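Local coordinates for protein possible TctC subunit of the Tripartite Tricarboxylate Transport(TTT) Family (Rhodopseudomonas palustris, PDB 6HKE) that binds malate in the periplasm and probably delivers it to a tripartite tricarboxylate transporter for uptake into the cell, at residues F129-A143 with L181-I193. The protein carries 2 engineered substitutions. Residues are numbered along the deposited sequence; the frame is centred on the assembly and turned at random.
Sequences FASYVESHTDNLNVA and LVEGQVDYMCDQI. Engineered in segment 129-143: E134 (natural residue Lys). With MLT (D-malate), chain D; LMR ((2S)-2-hydroxybutanedioic acid), chain E.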
loop_
_atom_site.group_PDB
_atom_site.type_symbol
_atom_site.label_atom_id
_atom_site.label_comp_id
_atom_site.label_asym_id
_atom_site.label_seq_id
_atom_site.Cartn_x
_atom_site.Cartn_y
_atom_site.Cartn_z
ATOM N N PHE A 129 11.720 21.895 -3.228
ATOM C CA PHE A 129 10.389 21.337 -2.897
ATOM C C PHE A 129 9.986 21.754 -1.476
ATOM O O PHE A 129 8.840 22.190 -1.301
ATOM C CB PHE A 129 10.377 19.824 -3.085
ATOM C CG PHE A 129 9.075 19.194 -2.680
ATOM C CD1 PHE A 129 8.779 18.988 -1.343
ATOM C CD2 PHE A 129 8.129 18.847 -3.632
ATOM C CE1 PHE A 129 7.572 18.425 -0.971
ATOM C CE2 PHE A 129 6.925 18.275 -3.254
ATOM C CZ PHE A 129 6.648 18.072 -1.926
ATOM N N ALA A 130 10.892 21.606 -0.508
ATOM C CA ALA A 130 10.689 21.977 0.913
ATOM C C ALA A 130 10.409 23.486 1.027
ATOM O O ALA A 130 9.478 23.859 1.765
ATOM C CB ALA A 130 11.890 21.569 1.729
ATOM N N SER A 131 11.175 24.320 0.316
ATOM C CA SER A 131 11.086 25.806 0.356
ATOM C C SER A 131 9.727 26.261 -0.172
ATOM O O SER A 131 9.146 27.187 0.396
ATOM C CB SER A 131 12.205 26.436 -0.431
ATOM O OG SER A 131 13.459 25.938 0.021
ATOM N N TYR A 132 9.247 25.612 -1.225
ATOM C CA TYR A 132 8.033 26.011 -1.978
ATOM C C TYR A 132 6.770 25.579 -1.235
ATOM O O TYR A 132 5.735 26.282 -1.341
ATOM C CB TYR A 132 8.058 25.378 -3.365
ATOM C CG TYR A 132 6.912 25.753 -4.262
ATOM C CD1 TYR A 132 5.741 25.012 -4.281
ATOM C CD2 TYR A 132 7.020 26.818 -5.136
ATOM C CE1 TYR A 132 4.701 25.322 -5.144
ATOM C CE2 TYR A 132 5.996 27.131 -6.015
ATOM C CZ TYR A 132 4.833 26.389 -6.011
ATOM O OH TYR A 132 3.833 26.720 -6.866
ATOM N N VAL A 133 6.822 24.436 -0.546
ATOM C CA VAL A 133 5.662 23.976 0.271
ATOM C C VAL A 133 5.646 24.830 1.548
ATOM O O VAL A 133 4.564 25.327 1.884
ATOM C CB VAL A 133 5.667 22.454 0.529
ATOM C CG1 VAL A 133 4.481 22.017 1.373
ATOM C CG2 VAL A 133 5.692 21.661 -0.767
ATOM N N GLU A 134 6.814 25.077 2.157
ATOM C CA GLU A 134 6.986 25.977 3.332
ATOM C C GLU A 134 6.369 27.357 3.050
ATOM O O GLU A 134 5.904 27.974 4.015
ATOM C CB GLU A 134 8.463 26.103 3.724
ATOM C CG GLU A 134 8.961 24.938 4.574
ATOM C CD GLU A 134 10.458 24.859 4.858
ATOM O OE1 GLU A 134 11.101 25.923 4.970
ATOM O OE2 GLU A 134 10.980 23.720 4.984
ATOM N N SER A 135 6.327 27.804 1.789
ATOM C CA SER A 135 5.979 29.190 1.372
ATOM C C SER A 135 4.541 29.299 0.858
ATOM O O SER A 135 3.971 30.404 0.932
ATOM C CB SER A 135 6.946 29.672 0.322
ATOM O OG SER A 135 8.248 29.802 0.869
ATOM N N HIS A 136 3.994 28.236 0.276
ATOM C CA HIS A 136 2.660 28.258 -0.376
ATOM C C HIS A 136 1.716 27.361 0.420
ATOM O O HIS A 136 0.618 27.091 -0.084
ATOM C CB HIS A 136 2.750 27.795 -1.836
ATOM C CG HIS A 136 3.715 28.567 -2.669
ATOM N ND1 HIS A 136 3.527 28.748 -4.027
ATOM C CD2 HIS A 136 4.873 29.195 -2.357
ATOM C CE1 HIS A 136 4.526 29.460 -4.511
ATOM N NE2 HIS A 136 5.365 29.749 -3.502
ATOM N N THR A 137 2.132 26.962 1.629
ATOM C CA THR A 137 1.567 25.821 2.398
ATOM C C THR A 137 0.050 25.978 2.571
ATOM O O THR A 137 -0.579 24.956 2.839
ATOM C CB THR A 137 2.324 25.574 3.718
ATOM O OG1 THR A 137 1.667 24.489 4.377
ATOM C CG2 THR A 137 2.417 26.772 4.641
ATOM N N ASP A 138 -0.522 27.173 2.396
ATOM C CA ASP A 138 -2.001 27.380 2.368
ATOM C C ASP A 138 -2.586 26.805 1.076
ATOM O O ASP A 138 -3.508 25.978 1.168
ATOM C CB ASP A 138 -2.437 28.850 2.390
ATOM C CG ASP A 138 -1.743 29.715 3.419
ATOM O OD1 ASP A 138 -0.794 29.215 4.063
ATOM O OD2 ASP A 138 -2.141 30.890 3.545
ATOM N N ASN A 139 -2.062 27.245 -0.072
ATOM C CA ASN A 139 -2.660 27.024 -1.420
ATOM C C ASN A 139 -2.324 25.625 -1.959
ATOM O O ASN A 139 -2.711 25.347 -3.095
ATOM C CB ASN A 139 -2.184 28.053 -2.454
ATOM C CG ASN A 139 -2.230 29.482 -1.960
ATOM O OD1 ASN A 139 -3.275 30.127 -2.013
ATOM N ND2 ASN A 139 -1.092 29.990 -1.512
ATOM N N LEU A 140 -1.625 24.782 -1.199
ATOM C CA LEU A 140 -1.201 23.438 -1.670
ATOM C C LEU A 140 -2.198 22.374 -1.202
ATOM O O LEU A 140 -2.738 22.490 -0.083
ATOM C CB LEU A 140 0.211 23.137 -1.165
ATOM C CG LEU A 140 1.306 24.050 -1.710
ATOM C CD1 LEU A 140 2.664 23.441 -1.438
ATOM C CD2 LEU A 140 1.140 24.319 -3.201
ATOM N N ASN A 141 -2.414 21.383 -2.064
ATOM C CA ASN A 141 -3.270 20.196 -1.841
ATOM C C ASN A 141 -2.412 18.944 -2.011
ATOM O O ASN A 141 -1.841 18.746 -3.107
ATOM C CB ASN A 141 -4.454 20.155 -2.811
ATOM C CG ASN A 141 -5.380 21.347 -2.695
ATOM O OD1 ASN A 141 -5.803 21.891 -3.703
ATOM N ND2 ASN A 141 -5.694 21.758 -1.481
ATOM N N VAL A 142 -2.324 18.138 -0.957
ATOM C CA VAL A 142 -1.646 16.815 -0.966
ATOM C C VAL A 142 -2.739 15.757 -1.051
ATOM O O VAL A 142 -3.689 15.813 -0.282
ATOM C CB VAL A 142 -0.749 16.619 0.266
ATOM C CG1 VAL A 142 0.053 15.334 0.181
ATOM C CG2 VAL A 142 0.174 17.800 0.449
ATOM N N ALA A 143 -2.611 14.843 -1.990
ATOM C CA ALA A 143 -3.579 13.750 -2.200
ATOM C C ALA A 143 -3.188 12.564 -1.315
ATOM O O ALA A 143 -1.989 12.248 -1.215
ATOM C CB ALA A 143 -3.627 13.391 -3.664
ATOM N N LEU A 181 -3.666 14.026 -9.890
ATOM C CA LEU A 181 -2.278 14.544 -10.007
ATOM C C LEU A 181 -1.929 14.736 -11.492
ATOM O O LEU A 181 -1.302 15.729 -11.816
ATOM C CB LEU A 181 -1.305 13.594 -9.296
ATOM C CG LEU A 181 0.080 14.197 -9.043
ATOM C CD1 LEU A 181 0.032 15.214 -7.917
ATOM C CD2 LEU A 181 1.113 13.130 -8.749
ATOM N N VAL A 182 -2.369 13.830 -12.361
ATOM C CA VAL A 182 -2.178 13.883 -13.838
ATOM C C VAL A 182 -2.877 15.120 -14.410
ATOM O O VAL A 182 -2.346 15.678 -15.377
ATOM C CB VAL A 182 -2.696 12.600 -14.519
ATOM C CG1 VAL A 182 -2.847 12.753 -16.036
ATOM C CG2 VAL A 182 -1.805 11.414 -14.176
ATOM N N GLU A 183 -4.039 15.491 -13.874
ATOM C CA GLU A 183 -4.830 16.659 -14.349
ATOM C C GLU A 183 -4.406 17.911 -13.571
ATOM O O GLU A 183 -5.009 18.950 -13.772
ATOM C CB GLU A 183 -6.322 16.351 -14.199
ATOM C CG GLU A 183 -6.813 15.319 -15.201
ATOM C CD GLU A 183 -8.171 14.691 -14.925
ATOM O OE1 GLU A 183 -8.875 14.362 -15.894
ATOM O OE2 GLU A 183 -8.513 14.505 -13.752
ATOM N N GLY A 184 -3.424 17.800 -12.676
ATOM C CA GLY A 184 -2.926 18.914 -11.848
ATOM C C GLY A 184 -3.970 19.466 -10.888
ATOM O O GLY A 184 -3.803 20.623 -10.495
ATOM N N GLN A 185 -4.983 18.672 -10.496
ATOM C CA GLN A 185 -6.051 19.071 -9.528
ATOM C C GLN A 185 -5.470 19.023 -8.114
ATOM O O GLN A 185 -6.076 19.592 -7.214
ATOM C CB GLN A 185 -7.284 18.155 -9.565
ATOM C CG GLN A 185 -7.862 17.887 -10.958
ATOM C CD GLN A 185 -9.246 18.455 -11.194
ATOM O OE1 GLN A 185 -9.722 19.328 -10.464
ATOM N NE2 GLN A 185 -9.897 17.979 -12.248
ATOM N N VAL A 186 -4.362 18.307 -7.931
ATOM C CA VAL A 186 -3.610 18.234 -6.647
ATOM C C VAL A 186 -2.114 18.395 -6.958
ATOM O O VAL A 186 -1.715 18.213 -8.127
ATOM C CB VAL A 186 -3.926 16.934 -5.880
ATOM C CG1 VAL A 186 -5.351 16.931 -5.346
ATOM C CG2 VAL A 186 -3.665 15.699 -6.724
ATOM N N ASP A 187 -1.319 18.731 -5.942
ATOM C CA ASP A 187 0.076 19.217 -6.085
ATOM C C ASP A 187 1.052 18.060 -5.896
ATOM O O ASP A 187 1.877 17.828 -6.794
ATOM C CB ASP A 187 0.303 20.396 -5.147
ATOM C CG ASP A 187 -0.546 21.570 -5.605
ATOM O OD1 ASP A 187 -0.278 22.070 -6.711
ATOM O OD2 ASP A 187 -1.531 21.891 -4.917
ATOM N N TYR A 188 0.954 17.330 -4.792
ATOM C CA TYR A 188 1.803 16.132 -4.617
ATOM C C TYR A 188 1.080 15.043 -3.836
ATOM O O TYR A 188 -0.064 15.194 -3.381
ATOM C CB TYR A 188 3.158 16.515 -4.029
ATOM C CG TYR A 188 3.183 17.008 -2.610
ATOM C CD1 TYR A 188 2.982 18.345 -2.330
ATOM C CD2 TYR A 188 3.538 16.166 -1.565
ATOM C CE1 TYR A 188 3.097 18.830 -1.041
ATOM C CE2 TYR A 188 3.640 16.636 -0.268
ATOM C CZ TYR A 188 3.424 17.976 -0.006
ATOM O OH TYR A 188 3.507 18.462 1.268
ATOM N N MET A 189 1.787 13.928 -3.734
ATOM C CA MET A 189 1.251 12.614 -3.354
ATOM C C MET A 189 2.460 11.728 -3.065
ATOM O O MET A 189 3.467 11.833 -3.814
ATOM C CB MET A 189 0.462 12.084 -4.550
ATOM C CG MET A 189 -0.582 11.063 -4.241
ATOM S SD MET A 189 -1.353 10.702 -5.833
ATOM C CE MET A 189 -0.569 9.152 -6.253
ATOM N N CYS A 190 2.391 10.931 -2.005
ATOM C CA CYS A 190 3.310 9.788 -1.815
ATOM C C CYS A 190 2.543 8.568 -2.277
ATOM O O CYS A 190 1.416 8.416 -1.800
ATOM C CB CYS A 190 3.779 9.693 -0.376
ATOM S SG CYS A 190 4.701 11.177 0.093
ATOM N N ASP A 191 3.074 7.824 -3.254
ATOM C CA ASP A 191 2.349 6.657 -3.814
ATOM C C ASP A 191 3.278 5.436 -3.900
ATOM O O ASP A 191 4.484 5.582 -4.019
ATOM C CB ASP A 191 1.693 7.045 -5.136
ATOM C CG ASP A 191 0.527 6.161 -5.573
ATOM O OD1 ASP A 191 0.096 5.303 -4.778
ATOM O OD2 ASP A 191 0.061 6.335 -6.729
ATOM N N GLN A 192 2.674 4.261 -3.820
ATOM C CA GLN A 192 3.299 2.955 -4.112
ATOM C C GLN A 192 3.769 2.929 -5.577
ATOM O O GLN A 192 3.046 3.404 -6.480
ATOM C CB GLN A 192 2.287 1.866 -3.749
ATOM C CG GLN A 192 2.139 1.701 -2.243
ATOM C CD GLN A 192 0.849 1.039 -1.853
ATOM O OE1 GLN A 192 0.806 -0.176 -1.662
ATOM N NE2 GLN A 192 -0.216 1.832 -1.782
ATOM N N ILE A 193 4.953 2.366 -5.798
ATOM C CA ILE A 193 5.648 2.377 -7.109
ATOM C C ILE A 193 4.762 1.727 -8.185
ATOM O O ILE A 193 4.777 2.252 -9.312
ATOM C CB ILE A 193 7.043 1.725 -6.967
ATOM C CG1 ILE A 193 7.900 1.964 -8.209
ATOM C CG2 ILE A 193 6.940 0.254 -6.633
ATOM C CD1 ILE A 193 9.354 1.640 -8.009
HETATM C C1 MLT D . -3.084 3.442 -0.124
HETATM O O1 MLT D . -2.812 2.956 0.996
HETATM O O2 MLT D . -2.714 4.601 -0.419
HETATM C C2 MLT D . -3.903 2.617 -1.091
HETATM O O3 MLT D . -3.456 1.267 -1.328
HETATM C C3 MLT D . -3.906 3.210 -2.468
HETATM C C4 MLT D . -4.804 2.282 -3.244
HETATM O O4 MLT D . -4.576 1.042 -3.242
HETATM O O5 MLT D . -5.768 2.821 -3.825
HETATM C C1 LMR E . -2.911 3.690 -0.243
HETATM O O1A LMR E . -3.321 3.104 0.773
HETATM O O1B LMR E . -2.254 4.764 -0.229
HETATM C C2 LMR E . -3.214 3.040 -1.602
HETATM O O2 LMR E . -2.867 1.662 -1.688
HETATM C C3 LMR E . -4.691 3.151 -1.993
HETATM C C4 LMR E . -4.902 2.233 -3.185
HETATM O O4A LMR E . -5.200 2.759 -4.274
HETATM O O4B LMR E . -4.726 0.999 -3.032
HETATM O O HOH W 1 -3.851 22.123 -5.895
HETATM O O HOH W 2 0.248 11.483 -0.148
#
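The Y188 ring is gripped between F129 and V142, one on each face. F129 brings an edge to it in a T-shaped stack (centroids 4.8 Å apart, planes at 77°), with CZ over the ring centre. From the opposite face V142 CG2 makes a CH-pi contact, 3.6 Å from the ring centroid and displaced toward the rim. With its CG between backbone N and carbonyl carbon (chi1 68°), Y188 lays the ring across V142 and against helix 126-136, where V133 CG1 lies 3.7 Å from the hydroxyl OH; that hydroxyl is hydrogen-bonded to N159 OD1 on helix 150-162. V186 CG2 and M189 CG pack against A143 CB on the other side of the sheet, over helix 174-182.

Strands 141-144 and 188-192 run parallel, neighbours in the sheet of one lobe of this type II periplasmic binding protein. A143 N donates to Y188 O (2.9 Å). Just before, D187 and N141 clasp each other twice: D187 N reaches N141 O at 2.9 Å, while N141 N binds the anti lone pair of D187 OD2 at 3.0 Å. R118 forms a salt bridge with D187 OD1, so both carboxylate oxygens are engaged. Farther along, a water links A143 O to C190 N, and strand 188-192 ends at Q192 in a pocket that holds either enantiomer of malate; Q192 NE2 donates to the hydroxyl O2 of (S)-malate at 2.7 Å and only weakly to O3 of D-malate.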